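Local coordinates for putative glycosyl hydrolase (Parabacteroides distasonis, PDB 4QHZ) that is a putative glycosyl hydrolase of the 3-keto-disaccharide hydrolase (DUF1080) family that binds magnesium and probably cleaves glycosidic bonds, at the interface of chains A and B. Sequence-based numbering; all coordinates share one arbitrary frame. Chains: chain A/B, putative glycosyl hydrolase.

The interface of chains A and B. Residues chain A 153-157; chain B 30-33.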
ATOM      1  N   ILE A 153       4.751  16.310  -7.823  1.00 22.17           N
ATOM      2  CA  ILE A 153       5.258  17.579  -7.340  1.00 20.22           C
ATOM      3  C   ILE A 153       5.912  17.366  -5.981  1.00 19.07           C
ATOM      4  O   ILE A 153       5.353  16.681  -5.118  1.00 18.65           O
ATOM      5  CB  ILE A 153       4.120  18.602  -7.210  1.00 21.57           C
ATOM      6  CG1 ILE A 153       3.437  18.826  -8.560  1.00 22.54           C
ATOM      7  CG2 ILE A 153       4.635  19.926  -6.674  1.00 23.27           C
ATOM      8  CD1 ILE A 153       2.060  19.447  -8.452  1.00 23.53           C
ATOM      9  N   PRO A 154       7.108  17.940  -5.774  1.00 19.52           N
ATOM     10  CA  PRO A 154       7.767  17.756  -4.476  1.00 19.69           C
ATOM     11  C   PRO A 154       7.041  18.509  -3.363  1.00 22.07           C
ATOM     12  O   PRO A 154       6.391  19.530  -3.622  1.00 18.59           O
ATOM     13  CB  PRO A 154       9.160  18.355  -4.699  1.00 19.73           C
ATOM     14  CG  PRO A 154       8.957  19.365  -5.773  1.00 19.12           C
ATOM     15  CD  PRO A 154       7.923  18.758  -6.685  1.00 18.68           C
ATOM     16  N   LEU A 155       7.164  18.006  -2.137  1.00 22.40           N
ATOM     17  CA  LEU A 155       6.461  18.577  -0.987  1.00 23.21           C
ATOM     18  C   LEU A 155       7.011  19.938  -0.561  1.00 23.78           C
ATOM     19  O   LEU A 155       6.338  20.688   0.139  1.00 25.18           O
ATOM     20  CB  LEU A 155       6.520  17.605   0.197  1.00 24.84           C
ATOM     21  CG  LEU A 155       5.807  16.266  -0.032  1.00 24.75           C
ATOM     22  CD1 LEU A 155       6.149  15.272   1.060  1.00 25.70           C
ATOM     23  CD2 LEU A 155       4.303  16.469  -0.124  1.00 26.03           C
ATOM     24  N   ALA A 156       8.222  20.271  -0.995  1.00 22.02           N
ATOM     25  CA  ALA A 156       8.799  21.565  -0.671  1.00 22.11           C
ATOM     26  C   ALA A 156       9.885  21.949  -1.658  1.00 21.70           C
ATOM     27  O   ALA A 156      10.324  21.131  -2.467  1.00 25.06           O
ATOM     28  CB  ALA A 156       9.364  21.536   0.741  1.00 21.79           C
ATOM     29  N   ASN A 157      10.292  23.207  -1.586  1.00 20.69           N
ATOM     30  CA  ASN A 157      11.510  23.682  -2.203  1.00 20.02           C
ATOM     31  C   ASN A 157      12.522  23.875  -1.078  1.00 19.80           C
ATOM     32  O   ASN A 157      12.416  24.822  -0.304  1.00 18.59           O
ATOM     33  CB  ASN A 157      11.246  24.974  -2.971  1.00 20.26           C
ATOM     34  CG  ASN A 157      12.482  25.515  -3.676  1.00 20.17           C
ATOM     35  OD1 ASN A 157      13.605  25.326  -3.220  1.00 20.68           O
ATOM     36  ND2 ASN A 157      12.271  26.233  -4.774  1.00 21.17           N
TER
ATOM     37  N   PRO B  30       5.105  24.355  -4.424  1.00 25.08           N
ATOM     38  CA  PRO B  30       5.636  23.867  -3.152  1.00 25.96           C
ATOM     39  C   PRO B  30       6.221  24.997  -2.312  1.00 25.32           C
ATOM     40  O   PRO B  30       6.881  25.879  -2.866  1.00 24.54           O
ATOM     41  CB  PRO B  30       6.750  22.903  -3.575  1.00 24.58           C
ATOM     42  CG  PRO B  30       6.430  22.529  -4.978  1.00 23.70           C
ATOM     43  CD  PRO B  30       5.792  23.741  -5.574  1.00 25.75           C
ATOM     44  N   PRO B  31       5.981  24.976  -0.986  1.00 24.17           N
ATOM     45  CA  PRO B  31       6.499  26.053  -0.140  1.00 23.40           C
ATOM     46  C   PRO B  31       8.020  26.069  -0.107  1.00 23.40           C
ATOM     47  O   PRO B  31       8.655  25.013  -0.138  1.00 22.31           O
ATOM     48  CB  PRO B  31       5.930  25.730   1.251  1.00 23.94           C
ATOM     49  CG  PRO B  31       5.565  24.285   1.206  1.00 25.74           C
ATOM     50  CD  PRO B  31       5.184  24.002  -0.220  1.00 24.15           C
ATOM     51  N   VAL B  32       8.585  27.270  -0.070  1.00 24.57           N
ATOM     52  CA  VAL B  32      10.021  27.457   0.053  1.00 26.24           C
ATOM     53  C   VAL B  32      10.429  27.287   1.512  1.00 25.43           C
ATOM     54  O   VAL B  32       9.912  27.967   2.385  1.00 24.20           O
ATOM     55  CB  VAL B  32      10.470  28.846  -0.450  1.00 27.10           C
ATOM     56  CG1 VAL B  32      11.972  29.023  -0.270  1.00 28.75           C
ATOM     57  CG2 VAL B  32      10.084  29.034  -1.910  1.00 27.51           C
ATOM     58  N   VAL B  33      11.351  26.363   1.750  1.00 25.81           N
ATOM     59  CA  VAL B  33      11.886  26.092   3.068  1.00 24.97           C
ATOM     60  C   VAL B  33      13.384  26.339   3.036  1.00 25.28           C
ATOM     61  O   VAL B  33      14.073  25.852   2.140  1.00 23.55           O
ATOM     62  CB  VAL B  33      11.609  24.636   3.468  1.00 26.82           C
ATOM     63  CG1 VAL B  33      12.316  24.276   4.765  1.00 30.23           C
ATOM     64  CG2 VAL B  33      10.109  24.403   3.593  1.00 29.11           C
TER
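A short parallel beta bridge pairs A:Asn157 with B:Val32, joining two loop segments of a two-fold symmetric interface between copies of this DUF1080-family protein. B:Pro30 to B:Val33 belong to the long N-terminal arm of chain B, which runs along the neighbouring chain; the structure alone does not establish that the pairing is the biological oligomer.

Main-chain hydrogen bonds carry the polar contact. A:Asn157 N donates to the carbonyl B:Pro31 O at 2.8 Å, nearly straight at the hydrogen (178°) but arriving from above the carbonyl plane, 30° out of it. B:Val33 N then donates to A:Asn157 O, also at 2.8 Å; this donor lies in the carbonyl plane, with a C=O...N angle of 158°. One residue of chain A thus uses both its N-H and its carbonyl, gripping the residues on either side of B:Val32. The register depends on backbone groups, and the amide of A:Asn157, its CG anti to the backbone N, is directed away from the bridge.

Apolar packing centres on the ring of B:Pro30, which lies against the bend A:Ile153 to A:Ala156. The branch methyl A:Ile153 CG2, anti to the backbone N, comes over one face of this ring and touches ring carbon B:Pro30 CG at 3.6 Å, the two side chains crossing at about a right angle. B:Pro30 CG also meets a main-chain carbonyl, lying 3.3 Å from A:Pro154 O, while the A:Pro154 ring crosses it obliquely at longer range. Beyond the CB corner of the ring, A:Ala156 CA sits 3.8 Å from B:Pro30 CB. The next ring presents B:Pro31 CD to A:Leu155 O at 3.5 Å, so successive prolines face successive carbonyls of chain A. Beside the bridge, the methyl A:Ala156 CB comes within 4.1 Å of B:Val33 CG2, a loose contact tip to tip.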